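Long-range contacts in putative glycoside hydrolase (Bacteroides thetaiotaomicron VPI-5482, PDB 3HBZ), which is of unproven function, but binds calcium and may play a role in carbohydrate metabolism, perhaps as a glycoside hydrolase: residues A[157-162]-A[329-334]; A[145-150]-A[179-184]. All coordinates share one frame; numbering follows the deposited sequence.

Contact 1. Residues A[157-162]-A[329-334]; sequences KCLSLV and LLIDEV. With CA (calcium ion), chain B.
Asp-332 OD2 is gripped by a calcium ion and by the backbone N-H of Lys-154, and the ion ties it across the contact to the carbonyl of Lys-157. The carboxylate is bidentate: OD1 lies 2.5 Å from the calcium and OD2 2.6 Å. Lys-157 offers its main-chain O, at 2.3 Å from the calcium, while its CB points away from segment 329-334. Lys-157 O and Asp-332 OD2 are both acceptors, and the shared cation is likely to offset their mutual repulsion. Within segment 329-334, Asp-332 OD1 also takes the N-H of Glu-333, which comes from above the carboxylate plane, 44° out of it. Water 1, Asn-101 O, Glu-103 OE2 and Thr-155 O complete seven ligand atoms.

Beyond the ion, strands 158-162 and 329-332 run antiparallel, their axes at 160°. Leu-159 pairs with Ile-331 and Leu-161 with Leu-329 as hydrogen-bonded pairs, the shorter bonds including Leu-161 N to Leu-329 O at 2.8 Å. Ser-160 and Leu-330 form the non-hydrogen-bonded pair between them. Such a ladder with calcium at its end is consistent with the beta-sandwich of galactose-binding-like domains, the clan of this family.

On one face Leu-159 and Ile-331 lie side by side, CD2 of Leu-159 3.9 Å from CB of Ile-331. Leu-161 and Leu-329 repeat this alignment, touching through Leu-161 CD1 and Leu-329 CD2, and Phe-312 packs on Leu-159, Leu-161 and Ile-331. On the face of Ser-160, OG stands anti to the backbone N (chi1 -177°) and meets Leu-330 CD2 at 3.2 Å. Cys-158 presses its CB to 3.2 Å from Ile-331 O, and its SG reaches Leu-330 CB.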
loop_
_atom_site.group_PDB
_atom_site.type_symbol
_atom_site.label_atom_id
_atom_site.label_comp_id
_atom_site.label_asym_id
_atom_site.label_seq_id
_atom_site.Cartn_x
_atom_site.Cartn_y
_atom_site.Cartn_z
ATOM N N LYS A 157 -9.840 -17.441 2.432
ATOM C CA LYS A 157 -9.527 -16.500 3.510
ATOM C C LYS A 157 -9.926 -15.131 3.059
ATOM O O LYS A 157 -10.374 -14.981 1.904
ATOM C CB LYS A 157 -8.054 -16.557 3.836
ATOM C CG LYS A 157 -7.614 -18.034 4.158
ATOM C CD LYS A 157 -6.116 -18.149 4.335
ATOM C CE LYS A 157 -5.714 -19.572 4.803
ATOM N NZ LYS A 157 -4.243 -19.716 4.727
ATOM N N CYS A 158 -9.801 -14.160 3.967
ATOM C CA CYS A 158 -10.102 -12.766 3.628
ATOM C C CYS A 158 -9.217 -11.773 4.368
ATOM O O CYS A 158 -8.386 -12.148 5.195
ATOM C CB CYS A 158 -11.559 -12.451 3.911
ATOM S SG CYS A 158 -11.990 -12.397 5.694
ATOM N N LEU A 159 -9.404 -10.508 3.998
ATOM C CA LEU A 159 -8.749 -9.379 4.574
ATOM C C LEU A 159 -9.505 -9.009 5.841
ATOM O O LEU A 159 -10.740 -8.957 5.844
ATOM C CB LEU A 159 -8.811 -8.191 3.588
ATOM C CG LEU A 159 -8.273 -6.842 4.066
ATOM C CD1 LEU A 159 -6.784 -6.983 4.407
ATOM C CD2 LEU A 159 -8.581 -5.752 2.951
ATOM N N SER A 160 -8.751 -8.766 6.919
ATOM C CA SER A 160 -9.296 -8.282 8.159
ATOM C C SER A 160 -8.586 -7.020 8.619
ATOM O O SER A 160 -7.361 -6.976 8.758
ATOM C CB SER A 160 -9.148 -9.378 9.239
ATOM O OG SER A 160 -9.746 -8.941 10.442
ATOM N N LEU A 161 -9.374 -5.996 8.890
ATOM C CA LEU A 161 -8.874 -4.702 9.278
ATOM C C LEU A 161 -9.496 -4.358 10.637
ATOM O O LEU A 161 -10.722 -4.362 10.791
ATOM C CB LEU A 161 -9.289 -3.662 8.231
ATOM C CG LEU A 161 -8.779 -3.988 6.817
ATOM C CD1 LEU A 161 -9.225 -2.877 5.836
ATOM C CD2 LEU A 161 -7.264 -4.159 6.724
ATOM N N VAL A 162 -8.640 -4.142 11.626
ATOM C CA VAL A 162 -9.083 -3.902 12.995
ATOM C C VAL A 162 -8.350 -2.672 13.555
ATOM O O VAL A 162 -7.171 -2.649 13.580
ATOM C CB VAL A 162 -8.848 -5.107 13.911
ATOM C CG1 VAL A 162 -9.246 -4.792 15.385
ATOM C CG2 VAL A 162 -9.632 -6.339 13.442
ATOM N N LEU A 329 -13.406 -4.502 9.977
ATOM C CA LEU A 329 -13.871 -4.577 8.621
ATOM C C LEU A 329 -13.241 -5.822 8.005
ATOM O O LEU A 329 -12.013 -5.939 7.983
ATOM C CB LEU A 329 -13.467 -3.312 7.830
ATOM C CG LEU A 329 -13.838 -3.296 6.336
ATOM C CD1 LEU A 329 -15.400 -3.300 6.080
ATOM C CD2 LEU A 329 -13.221 -2.125 5.638
ATOM N N LEU A 330 -14.087 -6.745 7.562
ATOM C CA LEU A 330 -13.688 -7.894 6.737
ATOM C C LEU A 330 -14.038 -7.661 5.280
ATOM O O LEU A 330 -15.125 -7.173 4.966
ATOM C CB LEU A 330 -14.348 -9.211 7.243
ATOM C CG LEU A 330 -14.191 -9.589 8.694
ATOM C CD1 LEU A 330 -14.919 -10.971 8.963
ATOM C CD2 LEU A 330 -12.659 -9.573 9.173
ATOM N N ILE A 331 -13.105 -7.979 4.377
ATOM C CA ILE A 331 -13.292 -7.723 2.958
ATOM C C ILE A 331 -12.955 -8.968 2.187
ATOM O O ILE A 331 -11.965 -9.638 2.508
ATOM C CB ILE A 331 -12.380 -6.565 2.473
ATOM C CG1 ILE A 331 -12.801 -5.200 3.071
ATOM C CG2 ILE A 331 -12.302 -6.523 0.961
ATOM C CD1 ILE A 331 -14.114 -4.612 2.481
ATOM N N ASP A 332 -13.794 -9.327 1.210
ATOM C CA ASP A 332 -13.479 -10.442 0.341
ATOM C C ASP A 332 -14.099 -10.292 -1.045
ATOM O O ASP A 332 -15.060 -9.530 -1.237
ATOM C CB ASP A 332 -13.923 -11.764 0.973
ATOM C CG ASP A 332 -13.028 -12.960 0.552
ATOM O OD1 ASP A 332 -12.082 -12.743 -0.234
ATOM O OD2 ASP A 332 -13.288 -14.112 0.993
ATOM N N GLU A 333 -13.533 -11.029 -2.006
ATOM C CA GLU A 333 -14.075 -11.141 -3.379
ATOM C C GLU A 333 -14.287 -9.771 -4.039
ATOM O O GLU A 333 -15.386 -9.440 -4.503
ATOM C CB GLU A 333 -15.389 -11.931 -3.381
ATOM C CG GLU A 333 -15.243 -13.370 -2.944
ATOM C CD GLU A 333 -16.530 -14.204 -3.084
ATOM O OE1 GLU A 333 -17.563 -13.680 -3.557
ATOM O OE2 GLU A 333 -16.500 -15.412 -2.730
ATOM N N VAL A 334 -13.231 -8.974 -4.113
ATOM C CA VAL A 334 -13.376 -7.630 -4.634
ATOM C C VAL A 334 -12.947 -7.662 -6.089
ATOM O O VAL A 334 -12.044 -8.412 -6.461
ATOM C CB VAL A 334 -12.482 -6.597 -3.847
ATOM C CG1 VAL A 334 -12.586 -5.201 -4.428
ATOM C CG2 VAL A 334 -12.885 -6.578 -2.392
HETATM CA CA CA B . -11.168 -15.050 -0.239
HETATM O O HOH W 1 -12.273 -15.404 -2.307
#

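Contact 2. Residues A[145-150]-A[179-184]; sequences YPTFQF and AGNLFI
The hydroxyl of Thr-147 donates to the main-chain carbonyl of Asn-181, with OG1 2.6 Å from O. The bond lies in the carbonyl plane on a lone pair, the C=O...OG1 angle being 134°. OG1 stands anti to its own carbonyl carbon (chi1 -60°), which directs it to segment 179-184. Water 2 adds a second polar link: it donates to Thr-147 OG1 at 2.7 Å and, at 3.3 Å, to Asn-181 OD1, which also receives the N-H of Gly-129.

Strand 158-165 pairs antiparallel with both strand 147-150 and strand 177-183, but the two segments form no ladder with each other, so the side chain of Thr-147, on the strand backbone, and the loop residues Pro-146 and Gly-180 make the join. Strand 177-183 pairs on with strand 306-313 through Leu-182 and Phe-312, within a beta-rich domain of the galactose-binding-like clan.

The backbones come closest at Pro-146 and Gly-180, where Gly-180 CA makes a C-H...O contact of 3.3 Å to Pro-146 O. Packing here is tight, Pro-146 CB sitting 3.5 Å from Gly-180 CA.

Apolar contact is made by the other branch of Thr-147, whose CG2 meets Leu-182 CD1 at 3.8 Å, the two side chains crossing at about a right angle. An alanine in place of Thr-147 would probably leave Asn-181 O without this donor, water 2 without one acceptor, and a gap beside Leu-182 CD1.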
loop_
_atom_site.group_PDB
_atom_site.type_symbol
_atom_site.label_atom_id
_atom_site.label_comp_id
_atom_site.label_asym_id
_atom_site.label_seq_id
_atom_site.Cartn_x
_atom_site.Cartn_y
_atom_site.Cartn_z
ATOM N N TYR A 145 -1.470 -6.852 14.484
ATOM C CA TYR A 145 -1.431 -5.656 13.671
ATOM C C TYR A 145 -2.854 -5.226 13.213
ATOM O O TYR A 145 -3.824 -5.996 13.309
ATOM C CB TYR A 145 -0.567 -5.876 12.447
ATOM C CG TYR A 145 0.915 -5.881 12.729
ATOM C CD1 TYR A 145 1.523 -6.973 13.329
ATOM C CD2 TYR A 145 1.722 -4.775 12.371
ATOM C CE1 TYR A 145 2.896 -6.967 13.583
ATOM C CE2 TYR A 145 3.088 -4.759 12.640
ATOM C CZ TYR A 145 3.668 -5.844 13.258
ATOM O OH TYR A 145 5.024 -5.834 13.479
ATOM N N PRO A 146 -2.983 -3.978 12.743
ATOM C CA PRO A 146 -4.279 -3.498 12.258
ATOM C C PRO A 146 -4.753 -4.194 10.979
ATOM O O PRO A 146 -5.971 -4.253 10.716
ATOM C CB PRO A 146 -4.029 -2.000 11.998
ATOM C CG PRO A 146 -2.876 -1.657 12.929
ATOM C CD PRO A 146 -1.973 -2.890 12.802
ATOM N N THR A 147 -3.808 -4.747 10.230
ATOM C CA THR A 147 -4.086 -5.325 8.934
ATOM C C THR A 147 -3.552 -6.770 8.952
ATOM O O THR A 147 -2.349 -6.976 9.094
ATOM C CB THR A 147 -3.426 -4.536 7.864
ATOM O OG1 THR A 147 -3.905 -3.193 7.873
ATOM C CG2 THR A 147 -3.705 -5.165 6.442
ATOM N N PHE A 148 -4.454 -7.753 8.856
ATOM C CA PHE A 148 -4.056 -9.172 8.834
ATOM C C PHE A 148 -4.999 -10.009 8.007
ATOM O O PHE A 148 -5.977 -9.512 7.453
ATOM C CB PHE A 148 -3.916 -9.745 10.255
ATOM C CG PHE A 148 -5.204 -9.685 11.095
ATOM C CD1 PHE A 148 -5.574 -8.505 11.742
ATOM C CD2 PHE A 148 -6.020 -10.801 11.239
ATOM C CE1 PHE A 148 -6.718 -8.429 12.508
ATOM C CE2 PHE A 148 -7.178 -10.737 11.997
ATOM C CZ PHE A 148 -7.530 -9.558 12.643
ATOM N N GLN A 149 -4.658 -11.295 7.868
ATOM C CA GLN A 149 -5.481 -12.225 7.106
ATOM C C GLN A 149 -6.295 -13.107 8.024
ATOM O O GLN A 149 -5.763 -13.608 9.011
ATOM C CB GLN A 149 -4.586 -13.115 6.253
ATOM C CG GLN A 149 -5.338 -13.951 5.206
ATOM C CD GLN A 149 -4.418 -14.860 4.429
ATOM O OE1 GLN A 149 -3.512 -15.442 5.009
ATOM N NE2 GLN A 149 -4.648 -14.992 3.109
ATOM N N PHE A 150 -7.558 -13.328 7.696
ATOM C CA PHE A 150 -8.460 -14.090 8.579
ATOM C C PHE A 150 -8.927 -15.326 7.834
ATOM O O PHE A 150 -9.246 -15.225 6.634
ATOM C CB PHE A 150 -9.655 -13.198 8.931
ATOM C CG PHE A 150 -10.711 -13.868 9.745
ATOM C CD1 PHE A 150 -10.398 -14.474 10.961
ATOM C CD2 PHE A 150 -12.029 -13.868 9.318
ATOM C CE1 PHE A 150 -11.394 -15.081 11.749
ATOM C CE2 PHE A 150 -13.050 -14.468 10.098
ATOM C CZ PHE A 150 -12.725 -15.077 11.326
ATOM N N ALA A 179 -5.967 2.756 12.566
ATOM C CA ALA A 179 -6.970 2.093 11.783
ATOM C C ALA A 179 -6.349 0.976 11.000
ATOM O O ALA A 179 -5.230 1.095 10.561
ATOM C CB ALA A 179 -7.677 3.084 10.772
ATOM N N GLY A 180 -7.081 -0.106 10.792
ATOM C CA GLY A 180 -6.623 -1.117 9.844
ATOM C C GLY A 180 -6.906 -0.590 8.449
ATOM O O GLY A 180 -8.050 -0.198 8.127
ATOM N N ASN A 181 -5.900 -0.612 7.608
ATOM C CA ASN A 181 -6.066 -0.261 6.212
ATOM C C ASN A 181 -5.353 -1.197 5.224
ATOM O O ASN A 181 -4.498 -2.029 5.572
ATOM C CB ASN A 181 -5.640 1.201 5.974
ATOM C CG ASN A 181 -4.201 1.444 6.338
ATOM O OD1 ASN A 181 -3.491 0.549 6.818
ATOM N ND2 ASN A 181 -3.757 2.647 6.098
ATOM N N LEU A 182 -5.742 -1.053 3.966
ATOM C CA LEU A 182 -5.067 -1.733 2.892
ATOM C C LEU A 182 -5.303 -0.880 1.682
ATOM O O LEU A 182 -6.442 -0.419 1.459
ATOM C CB LEU A 182 -5.617 -3.140 2.641
ATOM C CG LEU A 182 -4.749 -4.057 1.782
ATOM C CD1 LEU A 182 -3.624 -4.628 2.703
ATOM C CD2 LEU A 182 -5.598 -5.207 1.087
ATOM N N PHE A 183 -4.259 -0.700 0.879
ATOM C CA PHE A 183 -4.405 0.086 -0.318
ATOM C C PHE A 183 -3.416 -0.239 -1.427
ATOM O O PHE A 183 -2.361 -0.796 -1.200
ATOM C CB PHE A 183 -4.316 1.590 0.038
ATOM C CG PHE A 183 -3.039 1.978 0.785
ATOM C CD1 PHE A 183 -2.928 1.832 2.161
ATOM C CD2 PHE A 183 -1.964 2.474 0.112
ATOM C CE1 PHE A 183 -1.799 2.183 2.832
ATOM C CE2 PHE A 183 -0.819 2.821 0.773
ATOM C CZ PHE A 183 -0.730 2.687 2.145
ATOM N N ILE A 184 -3.780 0.162 -2.630
ATOM C CA ILE A 184 -2.886 0.120 -3.762
ATOM C C ILE A 184 -1.954 1.329 -3.701
ATOM O O ILE A 184 -2.386 2.471 -3.650
ATOM C CB ILE A 184 -3.628 0.079 -5.080
ATOM C CG1 ILE A 184 -4.371 -1.263 -5.223
ATOM C CG2 ILE A 184 -2.609 0.313 -6.331
ATOM C CD1 ILE A 184 -5.266 -1.294 -6.469
HETATM O O HOH W 2 -2.149 -1.480 9.001
#

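How the contacts relate
The two contacts have centres about 8 Å apart and meet along the pair of successive strands 147-150 and 158-165. Two probable hydrogen bonds join them there: Val-162 N to Pro-146 O at 2.8 Å and Phe-150 N to Cys-158 O at 2.9 Å. Their segments alternate along the chain, so 157-162 is flanked in sequence by both halves of contact 2. Side chains connect them as well, since Thr-147 packs on Leu-161 and Leu-182 on Leu-159. The calcium held by Lys-157 and Asp-332 belongs to contact 1; Leu-182 and Asp-332 are about 10 Å apart between nearest side-chain atoms, and the touching residues of contact 2 take no part in the metal site.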